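Side-chain contacts in protein Diedel (Drosophila melanogaster, PDB 3ZZO), which acts as a secreted immune cytokine that promotes survival of Sindbis virus infection by suppressing the immune deficiency pathway and limits intestinal stem cell proliferation after bacterial infection: residues E19-I24 with R74-Y79; E32-I35 with A41-G44; G16-E19 with I24-Y27; T34-G39 with A45-G50. All blocks are in the same frame, centred on the assembly; numbering follows the deposited sequence.

Contact 1. Residues E19-I24 with R74-Y79; sequences EAVRAI and RRNQQY
Val21 and Tyr79 pass alongside one another, running in opposite senses, and the valine presents a single branch: CG1 lies 3.4 Å from Tyr79 CD2 and 3.7 Å from Tyr79 CE2, approaching that side of the ring obliquely. The branch is aimed there by chi1 of -62°, which sets CG1 anti to the valine's own carbonyl carbon. One residue earlier, Ala20 takes the far end of the same ring, its CB standing 3.9 Å from Tyr79 CZ, again obliquely. The Asn76 side chain crosses Val21 CG1 at an angle, so this methyl is shared between an aromatic ring and an amide. Gln78, the residue before the tyrosine, folds back so that its CG sits 3.5 Å above the plane of the Tyr79 ring, over its centre. Beyond the two segments, Val21 and Tyr79 both rest on Met13 of strand 6-13, and Arg15 bonds to the backbone of Gln78 and Tyr79. The contact thus joins the loop leading to strand 24-25 with the chain just past helix 69-75. No hydrogen bond links the two segments, so their direct attachment rests on van der Waals contact of two small aliphatic residues with one ring and one amide.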
loop_
_atom_site.group_PDB
_atom_site.type_symbol
_atom_site.label_atom_id
_atom_site.label_comp_id
_atom_site.label_asym_id
_atom_site.label_seq_id
_atom_site.Cartn_x
_atom_site.Cartn_y
_atom_site.Cartn_z
ATOM N N GLU A 19 -3.992 -12.994 1.320
ATOM C CA GLU A 19 -5.095 -12.447 2.064
ATOM C C GLU A 19 -4.713 -12.033 3.467
ATOM O O GLU A 19 -5.285 -11.113 4.020
ATOM C CB GLU A 19 -6.274 -13.421 2.090
ATOM C CG GLU A 19 -6.930 -13.643 0.761
ATOM C CD GLU A 19 -8.094 -14.616 0.865
ATOM O OE1 GLU A 19 -9.080 -14.216 1.532
ATOM O OE2 GLU A 19 -7.981 -15.739 0.302
ATOM N N ALA A 20 -3.715 -12.701 4.046
ATOM C CA ALA A 20 -3.306 -12.391 5.427
ATOM C C ALA A 20 -2.792 -10.971 5.549
ATOM O O ALA A 20 -2.785 -10.407 6.629
ATOM C CB ALA A 20 -2.221 -13.347 5.868
ATOM N N VAL A 21 -2.308 -10.402 4.459
ATOM C CA VAL A 21 -1.778 -9.037 4.472
ATOM C C VAL A 21 -2.641 -8.120 3.632
ATOM O O VAL A 21 -2.210 -7.033 3.232
ATOM C CB VAL A 21 -0.278 -9.006 4.081
ATOM C CG1 VAL A 21 0.579 -9.796 5.061
ATOM C CG2 VAL A 21 -0.062 -9.480 2.628
ATOM N N ARG A 22 -3.898 -8.543 3.400
ATOM C CA ARG A 22 -4.897 -7.738 2.667
ATOM C C ARG A 22 -4.474 -7.479 1.229
ATOM O O ARG A 22 -4.796 -6.450 0.663
ATOM C CB ARG A 22 -5.255 -6.450 3.438
ATOM C CG ARG A 22 -5.985 -6.701 4.723
ATOM C CD ARG A 22 -6.617 -5.403 5.223
ATOM N NE ARG A 22 -7.446 -4.772 4.203
ATOM N N ALA A 23 -3.747 -8.436 0.637
ATOM C CA ALA A 23 -3.328 -8.421 -0.743
ATOM C C ALA A 23 -4.188 -9.379 -1.513
ATOM O O ALA A 23 -4.953 -10.137 -0.928
ATOM C CB ALA A 23 -1.852 -8.778 -0.847
ATOM N N ILE A 24 -4.062 -9.348 -2.819
ATOM C CA ILE A 24 -4.788 -10.248 -3.693
ATOM C C ILE A 24 -3.840 -11.189 -4.410
ATOM O O ILE A 24 -2.674 -10.878 -4.683
ATOM C CB ILE A 24 -5.662 -9.505 -4.659
ATOM C CG1 ILE A 24 -4.892 -8.774 -5.646
ATOM C CG2 ILE A 24 -6.649 -8.599 -3.938
ATOM C CD1 ILE A 24 -5.729 -8.166 -6.790
ATOM N N ARG A 74 8.206 -4.245 6.788
ATOM C CA ARG A 74 8.508 -4.195 8.233
ATOM C C ARG A 74 7.346 -4.702 9.056
ATOM O O ARG A 74 7.528 -5.531 9.944
ATOM C CB ARG A 74 8.844 -2.767 8.621
ATOM C CG ARG A 74 9.490 -2.671 9.996
ATOM C CD ARG A 74 9.743 -1.244 10.441
ATOM N NE ARG A 74 10.614 -0.546 9.510
ATOM C CZ ARG A 74 10.277 0.429 8.698
ATOM N NH1 ARG A 74 9.061 0.990 8.713
ATOM N NH2 ARG A 74 11.174 0.895 7.853
ATOM N N ARG A 75 6.156 -4.182 8.804
ATOM C CA ARG A 75 5.020 -4.541 9.656
ATOM C C ARG A 75 4.552 -5.975 9.458
ATOM O O ARG A 75 3.849 -6.518 10.293
ATOM C CB ARG A 75 3.940 -3.511 9.557
ATOM C CG ARG A 75 3.201 -3.503 8.339
ATOM C CD ARG A 75 2.331 -2.166 8.293
ATOM N NE ARG A 75 1.393 -2.097 9.390
ATOM C CZ ARG A 75 1.008 -0.944 10.008
ATOM N NH1 ARG A 75 1.436 0.275 9.659
ATOM N NH2 ARG A 75 0.190 -1.043 11.010
ATOM N N ASN A 76 4.961 -6.593 8.358
ATOM C CA ASN A 76 4.607 -7.969 8.053
ATOM C C ASN A 76 5.804 -8.895 8.170
ATOM O O ASN A 76 5.887 -9.929 7.497
ATOM C CB ASN A 76 4.003 -7.989 6.651
ATOM C CG ASN A 76 2.683 -7.287 6.616
ATOM O OD1 ASN A 76 2.466 -6.319 5.825
ATOM N ND2 ASN A 76 1.767 -7.706 7.445
ATOM N N GLN A 77 6.704 -8.578 9.106
ATOM C CA GLN A 77 7.860 -9.380 9.405
ATOM C C GLN A 77 7.546 -10.857 9.516
ATOM O O GLN A 77 8.305 -11.712 9.055
ATOM C CB GLN A 77 8.482 -8.884 10.693
ATOM C CG GLN A 77 9.749 -9.631 11.051
ATOM C CD GLN A 77 10.408 -9.189 12.338
ATOM O OE1 GLN A 77 9.854 -8.383 13.094
ATOM N NE2 GLN A 77 11.582 -9.694 12.593
ATOM N N GLN A 78 6.450 -11.174 10.187
ATOM C CA GLN A 78 6.124 -12.581 10.422
ATOM C C GLN A 78 5.888 -13.406 9.204
ATOM O O GLN A 78 5.981 -14.648 9.269
ATOM C CB GLN A 78 4.913 -12.707 11.371
ATOM C CG GLN A 78 3.590 -12.242 10.779
ATOM C CD GLN A 78 2.447 -12.178 11.755
ATOM O OE1 GLN A 78 1.699 -11.190 11.744
ATOM N NE2 GLN A 78 2.316 -13.180 12.576
ATOM N N TYR A 79 5.604 -12.775 8.090
ATOM C CA TYR A 79 5.300 -13.431 6.826
ATOM C C TYR A 79 6.491 -13.517 5.899
ATOM O O TYR A 79 6.467 -14.322 4.968
ATOM C CB TYR A 79 4.125 -12.744 6.146
ATOM C CG TYR A 79 2.876 -12.779 6.961
ATOM C CD1 TYR A 79 2.306 -13.980 7.322
ATOM C CD2 TYR A 79 2.284 -11.627 7.421
ATOM C CE1 TYR A 79 1.169 -14.017 8.089
ATOM C CE2 TYR A 79 1.142 -11.634 8.193
ATOM C CZ TYR A 79 0.574 -12.847 8.486
ATOM O OH TYR A 79 -0.552 -12.895 9.233
#

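Contact 2. Residues E32-I35 with A41-G44; sequences EVTI and AQLG
Thr34 CG2 and, with chi1 of 179°, Gln42 CG each stand anti to the backbone nitrogen of their own residue, and the two side chains run alongside each other in the same sense. The glutamine then stays extended, which brings Gln42 OE1 to 3.6 Å from Thr34 CG2. The two segments are joined by a single beta bridge between the backbones of Ile35 and Ala41, at the end of strand 31-35 in the antiparallel sheet of the ferredoxin-like subdomain SD1. Residues 41-44 form no regular strand.

The bridge is carried by one firm bond, Gln42 N to Thr34 O at 2.8 Å, with an N-H...O angle of 164° and the donor tilted slightly from the carbonyl plane. The same oxygen receives a CA-H...O contact from Ala41 CA at 3.3 Å, so two neighbouring residues converge on one carbonyl. Val33, on the face that also carries Ile35, reaches Ala41 CB with its CG2 at 3.7 Å. Val33 and Ile35 also touch Phe72 of helix 69-75, which places the bridge beside the packing of helix on sheet.

Thr34 and the Gln42 amide lie on the other face. There Gln42 OE1 accepts a hydrogen bond from Arg6 of strand 6-13, which ties the loop to a second strand and would help fix the turn of the amide. From the nitrogen of that amide, Gln42 NE2 makes a weak, bent bond to Gly44 O, 3.0 Å long.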
loop_
_atom_site.group_PDB
_atom_site.type_symbol
_atom_site.label_atom_id
_atom_site.label_comp_id
_atom_site.label_asym_id
_atom_site.label_seq_id
_atom_site.Cartn_x
_atom_site.Cartn_y
_atom_site.Cartn_z
ATOM N N GLU A 32 -0.391 -9.118 -5.056
ATOM C CA GLU A 32 -0.343 -7.699 -5.361
ATOM C C GLU A 32 -1.197 -6.932 -4.373
ATOM O O GLU A 32 -2.229 -7.407 -3.914
ATOM C CB GLU A 32 -0.797 -7.442 -6.780
ATOM C CG GLU A 32 -2.138 -7.756 -7.067
ATOM C CD GLU A 32 -2.544 -7.539 -8.559
ATOM O OE1 GLU A 32 -1.724 -7.875 -9.453
ATOM O OE2 GLU A 32 -3.684 -7.004 -8.843
ATOM N N VAL A 33 -0.758 -5.729 -4.062
ATOM C CA VAL A 33 -1.474 -4.877 -3.128
ATOM C C VAL A 33 -1.211 -3.412 -3.499
ATOM O O VAL A 33 -0.143 -3.067 -4.007
ATOM C CB VAL A 33 -1.021 -5.180 -1.672
ATOM C CG1 VAL A 33 0.453 -4.799 -1.420
ATOM C CG2 VAL A 33 -1.952 -4.522 -0.633
ATOM N N THR A 34 -2.173 -2.546 -3.182
ATOM C CA THR A 34 -2.025 -1.106 -3.318
ATOM C C THR A 34 -1.999 -0.562 -1.902
ATOM O O THR A 34 -2.958 -0.770 -1.160
ATOM C CB THR A 34 -3.174 -0.497 -4.113
ATOM O OG1 THR A 34 -3.199 -1.095 -5.406
ATOM C CG2 THR A 34 -3.011 0.973 -4.285
ATOM N N ILE A 35 -0.921 0.145 -1.539
ATOM C CA ILE A 35 -0.716 0.632 -0.183
ATOM C C ILE A 35 -0.630 2.138 -0.135
ATOM O O ILE A 35 -0.315 2.819 -1.101
ATOM C CB ILE A 35 0.580 0.022 0.428
ATOM C CG1 ILE A 35 1.836 0.435 -0.349
ATOM C CG2 ILE A 35 0.451 -1.476 0.583
ATOM C CD1 ILE A 35 3.149 0.139 0.353
ATOM N N ALA A 41 -2.598 -1.844 3.095
ATOM C CA ALA A 41 -3.474 -1.751 1.931
ATOM C C ALA A 41 -4.357 -0.500 2.060
ATOM O O ALA A 41 -4.859 -0.169 3.145
ATOM C CB ALA A 41 -4.323 -2.999 1.788
ATOM N N GLN A 42 -4.573 0.176 0.933
ATOM C CA GLN A 42 -5.424 1.342 0.922
ATOM C C GLN A 42 -6.871 0.973 1.200
ATOM O O GLN A 42 -7.424 0.085 0.554
ATOM C CB GLN A 42 -5.268 2.023 -0.433
ATOM C CG GLN A 42 -6.127 3.259 -0.601
ATOM C CD GLN A 42 -6.042 3.810 -1.998
ATOM O OE1 GLN A 42 -5.346 3.265 -2.863
ATOM N NE2 GLN A 42 -6.795 4.840 -2.275
ATOM N N LEU A 43 -7.508 1.661 2.142
ATOM C CA LEU A 43 -8.852 1.334 2.596
ATOM C C LEU A 43 -9.922 2.324 2.235
ATOM O O LEU A 43 -11.085 2.039 2.472
ATOM C CB LEU A 43 -8.839 1.118 4.123
ATOM C CG LEU A 43 -7.802 0.125 4.652
ATOM C CD1 LEU A 43 -7.870 0.021 6.160
ATOM C CD2 LEU A 43 -7.825 -1.237 3.984
ATOM N N GLY A 44 -9.565 3.495 1.728
ATOM C CA GLY A 44 -10.509 4.512 1.262
ATOM C C GLY A 44 -10.255 4.855 -0.195
ATOM O O GLY A 44 -9.368 4.303 -0.849
#

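Contact 3. Residues G16-E19 with I24-Y27; sequences GDCE and IENY
Van der Waals contact joins Cys18 to Ile24 and Glu25. Cys18 CB packs against the backbone of Ile24, 3.8 Å from its carbonyl carbon, while the bond from CA to CB of Ile24 leads away from Cys18. Farther out, Cys18 SG meets the Glu25 carboxylate, 3.4 Å from OE2 and 3.6 Å from CD. The glutamate reaches it by bending at chi2 (-70°), which folds its chain back toward the 3-10 segment.

The polar link runs through one water. It accepts from Glu19 N at 3.0 Å and donates to Glu25 OE2 at 3.3 Å, joining the backbone of one segment to a side chain of the other; no direct hydrogen bond joins the two segments. Asp17 brings a second acidic group near: Glu25 OE2 is 6.0 Å from Asp17 OD2, and the pair may modestly raise each other's affinity for protons. Asp17 OD1 accepts from Ala20 N, holding the start of the 3-10 segment.

The covalent link is the disulfide from Cys18 to Cys31 of strand 31-35, the strand next to 24-25. It ties the loop after strand 6-13 to strand 31-35, at one margin of the antiparallel sheet in the ferredoxin-like subdomain SD1.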
loop_
_atom_site.group_PDB
_atom_site.type_symbol
_atom_site.label_atom_id
_atom_site.label_comp_id
_atom_site.label_asym_id
_atom_site.label_seq_id
_atom_site.Cartn_x
_atom_site.Cartn_y
_atom_site.Cartn_z
ATOM N N GLY A 16 2.350 -17.569 5.448
ATOM C CA GLY A 16 1.043 -16.951 5.261
ATOM C C GLY A 16 0.631 -16.951 3.813
ATOM O O GLY A 16 1.165 -17.697 2.987
ATOM N N ASP A 17 -0.381 -16.122 3.496
ATOM C CA ASP A 17 -0.879 -16.035 2.135
ATOM C C ASP A 17 -1.290 -14.595 1.843
ATOM O O ASP A 17 -1.275 -13.728 2.724
ATOM C CB ASP A 17 -2.004 -17.037 1.890
ATOM C CG ASP A 17 -3.245 -16.807 2.722
ATOM O OD1 ASP A 17 -3.406 -15.770 3.355
ATOM O OD2 ASP A 17 -4.107 -17.738 2.713
ATOM N N CYS A 18 -1.602 -14.310 0.571
ATOM C CA CYS A 18 -1.844 -12.926 0.174
ATOM C C CYS A 18 -2.921 -12.271 1.039
ATOM O O CYS A 18 -2.796 -11.118 1.453
ATOM C CB CYS A 18 -2.254 -12.832 -1.315
ATOM S SG CYS A 18 -1.075 -13.610 -2.456
ATOM N N GLU A 19 -3.992 -12.994 1.320
ATOM C CA GLU A 19 -5.095 -12.447 2.064
ATOM C C GLU A 19 -4.713 -12.033 3.467
ATOM O O GLU A 19 -5.285 -11.113 4.020
ATOM C CB GLU A 19 -6.274 -13.421 2.090
ATOM C CG GLU A 19 -6.930 -13.643 0.761
ATOM C CD GLU A 19 -8.094 -14.616 0.865
ATOM O OE1 GLU A 19 -9.080 -14.216 1.532
ATOM O OE2 GLU A 19 -7.981 -15.739 0.302
ATOM N N ILE A 24 -4.062 -9.348 -2.819
ATOM C CA ILE A 24 -4.788 -10.248 -3.693
ATOM C C ILE A 24 -3.840 -11.189 -4.410
ATOM O O ILE A 24 -2.674 -10.878 -4.683
ATOM C CB ILE A 24 -5.662 -9.505 -4.659
ATOM C CG1 ILE A 24 -4.892 -8.774 -5.646
ATOM C CG2 ILE A 24 -6.649 -8.599 -3.938
ATOM C CD1 ILE A 24 -5.729 -8.166 -6.790
ATOM N N GLU A 25 -4.332 -12.363 -4.682
ATOM C CA GLU A 25 -3.582 -13.330 -5.427
ATOM C C GLU A 25 -3.257 -12.855 -6.809
ATOM O O GLU A 25 -4.102 -12.327 -7.511
ATOM C CB GLU A 25 -4.372 -14.619 -5.573
ATOM C CG GLU A 25 -4.343 -15.473 -4.415
ATOM C CD GLU A 25 -2.939 -16.141 -4.170
ATOM O OE1 GLU A 25 -2.120 -16.238 -5.102
ATOM O OE2 GLU A 25 -2.747 -16.462 -3.006
ATOM N N ASN A 26 -2.020 -13.108 -7.232
ATOM C CA ASN A 26 -1.578 -12.757 -8.566
ATOM C C ASN A 26 -0.749 -13.936 -9.060
ATOM O O ASN A 26 0.206 -13.769 -9.708
ATOM C CB ASN A 26 -0.767 -11.449 -8.532
ATOM C CG ASN A 26 -0.434 -10.882 -9.905
ATOM O OD1 ASN A 26 0.646 -10.285 -10.068
ATOM N ND2 ASN A 26 -1.349 -11.008 -10.871
ATOM N N TYR A 27 -1.120 -15.169 -8.711
ATOM C CA TYR A 27 -0.465 -16.362 -9.191
ATOM C C TYR A 27 -0.404 -16.321 -10.727
ATOM O O TYR A 27 -1.378 -16.006 -11.373
ATOM C CB TYR A 27 -1.258 -17.619 -8.708
ATOM C CG TYR A 27 -0.773 -18.904 -9.296
ATOM C CD1 TYR A 27 0.245 -19.622 -8.723
ATOM C CD2 TYR A 27 -1.344 -19.404 -10.457
ATOM C CE1 TYR A 27 0.724 -20.817 -9.284
ATOM C CE2 TYR A 27 -0.869 -20.564 -11.046
ATOM C CZ TYR A 27 0.146 -21.291 -10.458
ATOM O OH TYR A 27 0.600 -22.424 -10.999
HETATM O O HOH W 1 -4.524 -15.407 -0.462
#

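Contact 4. Residues T34-G39 with A45-G50; sequences TICADG and AYCGQG. With SCN (thiocyanate ion), chain B.
Strand 31-35 runs out into a type I beta turn from Cys36 to Gly39, closed by Gly39 N to Cys36 O at 3.0 Å, while residues 45-50 pass beside it as an irregular loop, Cys36 and Cys47 being the closest pair. These two cysteines make the contact. Each turns its sulfur anti to its own carbonyl carbon, with chi1 of -58° in Cys36 and -73° in Cys47, which directs the sulfurs toward each other in a disulfide of 2.0 Å between Cys36 SG and Cys47 SG. Its chi3 of -80° gives it a left-handed twist, and Cys36 CB and Cys47 CB come within 3.6 Å of each other. It is probably one of the four disulfides that connect the loops of subdomain SD2.

Next to the bridge, Tyr46 turns its CA-CB bond away from the turn. Its backbone N donates to the nitrogen of a thiocyanate ion, probably from the crystallisation liquor, at 3.0 Å. That nitrogen also lies at the tyrosine ring's edge, 3.8 Å from Tyr46 CD2. Cys47 bonds through its backbone to Cys3 and Leu64.

With no hydrogen bond between the segments, the buried disulfide provides a covalent attachment that reduction would be expected to break, and that salt alone would not.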
loop_
_atom_site.group_PDB
_atom_site.type_symbol
_atom_site.label_atom_id
_atom_site.label_comp_id
_atom_site.label_asym_id
_atom_site.label_seq_id
_atom_site.Cartn_x
_atom_site.Cartn_y
_atom_site.Cartn_z
ATOM N N THR A 34 -2.173 -2.546 -3.182
ATOM C CA THR A 34 -2.025 -1.106 -3.318
ATOM C C THR A 34 -1.999 -0.562 -1.902
ATOM O O THR A 34 -2.958 -0.770 -1.160
ATOM C CB THR A 34 -3.174 -0.497 -4.113
ATOM O OG1 THR A 34 -3.199 -1.095 -5.406
ATOM C CG2 THR A 34 -3.011 0.973 -4.285
ATOM N N ILE A 35 -0.921 0.145 -1.539
ATOM C CA ILE A 35 -0.716 0.632 -0.183
ATOM C C ILE A 35 -0.630 2.138 -0.135
ATOM O O ILE A 35 -0.315 2.819 -1.101
ATOM C CB ILE A 35 0.580 0.022 0.428
ATOM C CG1 ILE A 35 1.836 0.435 -0.349
ATOM C CG2 ILE A 35 0.451 -1.476 0.583
ATOM C CD1 ILE A 35 3.149 0.139 0.353
ATOM N N CYS A 36 -0.883 2.649 1.073
ATOM C CA CYS A 36 -0.575 4.008 1.450
ATOM C C CYS A 36 0.787 4.062 2.147
ATOM O O CYS A 36 1.471 3.033 2.279
ATOM C CB CYS A 36 -1.690 4.574 2.344
ATOM S SG CYS A 36 -3.333 4.559 1.572
ATOM N N ALA A 37 1.184 5.248 2.588
ATOM C CA ALA A 37 2.525 5.414 3.176
ATOM C C ALA A 37 2.759 4.630 4.444
ATOM O O ALA A 37 3.906 4.360 4.776
ATOM C CB ALA A 37 2.815 6.903 3.418
ATOM N N ASP A 38 1.690 4.262 5.132
ATOM C CA ASP A 38 1.779 3.433 6.325
ATOM C C ASP A 38 2.037 1.969 6.038
ATOM O O ASP A 38 2.125 1.159 6.965
ATOM C CB ASP A 38 0.542 3.621 7.209
ATOM C CG ASP A 38 -0.750 3.127 6.587
ATOM O OD1 ASP A 38 -0.819 2.857 5.357
ATOM O OD2 ASP A 38 -1.743 3.047 7.377
ATOM N N GLY A 39 2.180 1.574 4.778
ATOM C CA GLY A 39 2.474 0.197 4.470
ATOM C C GLY A 39 1.307 -0.734 4.715
ATOM O O GLY A 39 1.535 -1.951 4.895
ATOM N N ALA A 45 -11.010 5.832 -0.716
ATOM C CA ALA A 45 -10.774 6.302 -2.054
ATOM C C ALA A 45 -9.382 6.901 -2.211
ATOM O O ALA A 45 -8.828 6.872 -3.329
ATOM C CB ALA A 45 -11.847 7.286 -2.486
ATOM N N TYR A 46 -8.842 7.464 -1.142
ATOM C CA TYR A 46 -7.535 8.092 -1.082
ATOM C C TYR A 46 -6.802 7.591 0.157
ATOM O O TYR A 46 -7.336 6.760 0.914
ATOM C CB TYR A 46 -7.693 9.599 -1.088
ATOM C CG TYR A 46 -8.411 10.124 -2.304
ATOM C CD1 TYR A 46 -7.737 10.235 -3.519
ATOM C CD2 TYR A 46 -9.747 10.455 -2.275
ATOM C CE1 TYR A 46 -8.397 10.712 -4.644
ATOM C CE2 TYR A 46 -10.414 10.923 -3.429
ATOM C CZ TYR A 46 -9.719 11.044 -4.586
ATOM O OH TYR A 46 -10.365 11.533 -5.691
ATOM N N CYS A 47 -5.601 8.101 0.381
ATOM C CA CYS A 47 -4.742 7.728 1.503
ATOM C C CYS A 47 -4.747 8.725 2.648
ATOM O O CYS A 47 -3.732 8.922 3.297
ATOM C CB CYS A 47 -3.319 7.490 1.011
ATOM S SG CYS A 47 -3.120 5.937 0.079
ATOM N N GLY A 48 -5.906 9.299 2.941
ATOM C CA GLY A 48 -6.041 10.129 4.143
ATOM C C GLY A 48 -6.106 9.316 5.401
ATOM O O GLY A 48 -6.466 8.135 5.392
ATOM N N GLN A 49 -5.756 9.928 6.522
ATOM C CA GLN A 49 -6.086 9.298 7.797
ATOM C C GLN A 49 -7.611 9.148 7.910
ATOM O O GLN A 49 -8.113 8.109 8.372
ATOM C CB GLN A 49 -5.563 10.090 8.993
ATOM C CG GLN A 49 -4.065 10.156 9.086
ATOM C CD GLN A 49 -3.632 10.302 10.533
ATOM O OE1 GLN A 49 -3.627 9.328 11.275
ATOM N NE2 GLN A 49 -3.376 11.489 10.948
ATOM N N GLY A 50 -8.341 10.147 7.450
ATOM C CA GLY A 50 -9.781 10.127 7.360
ATOM C C GLY A 50 -10.220 10.621 6.005
ATOM O O GLY A 50 -9.431 10.641 5.046
HETATM S S SCN B . -13.001 10.149 0.935
HETATM C C SCN B . -11.524 9.309 0.968
HETATM N N SCN B . -10.516 8.753 1.008
#

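How the contacts relate
Contacts 2 and 4 share Thr34 and Ile35, and their centres lie only 7 Å apart: Gln42 CB packs 3.8 Å from Cys36 SG, so the bridge of contact 2 leads straight to the disulfide of contact 4. Contacts 1 and 3 share Glu19 and Ile24 elsewhere in the fold, their centres 9 Å apart. Strand pairing joins the two groups, through Ile24 N and Glu32 O at 2.9 Å. A second tie crosses from contact 1 to contact 4, where Arg75 NH1 meets Asp38 O at 2.9 Å. Contact 3, holding one half of a disulfide, and contact 4, holding a whole one and the thiocyanate beside Tyr46, sit on opposite sides of the chain's centre, with centres about 20 Å apart.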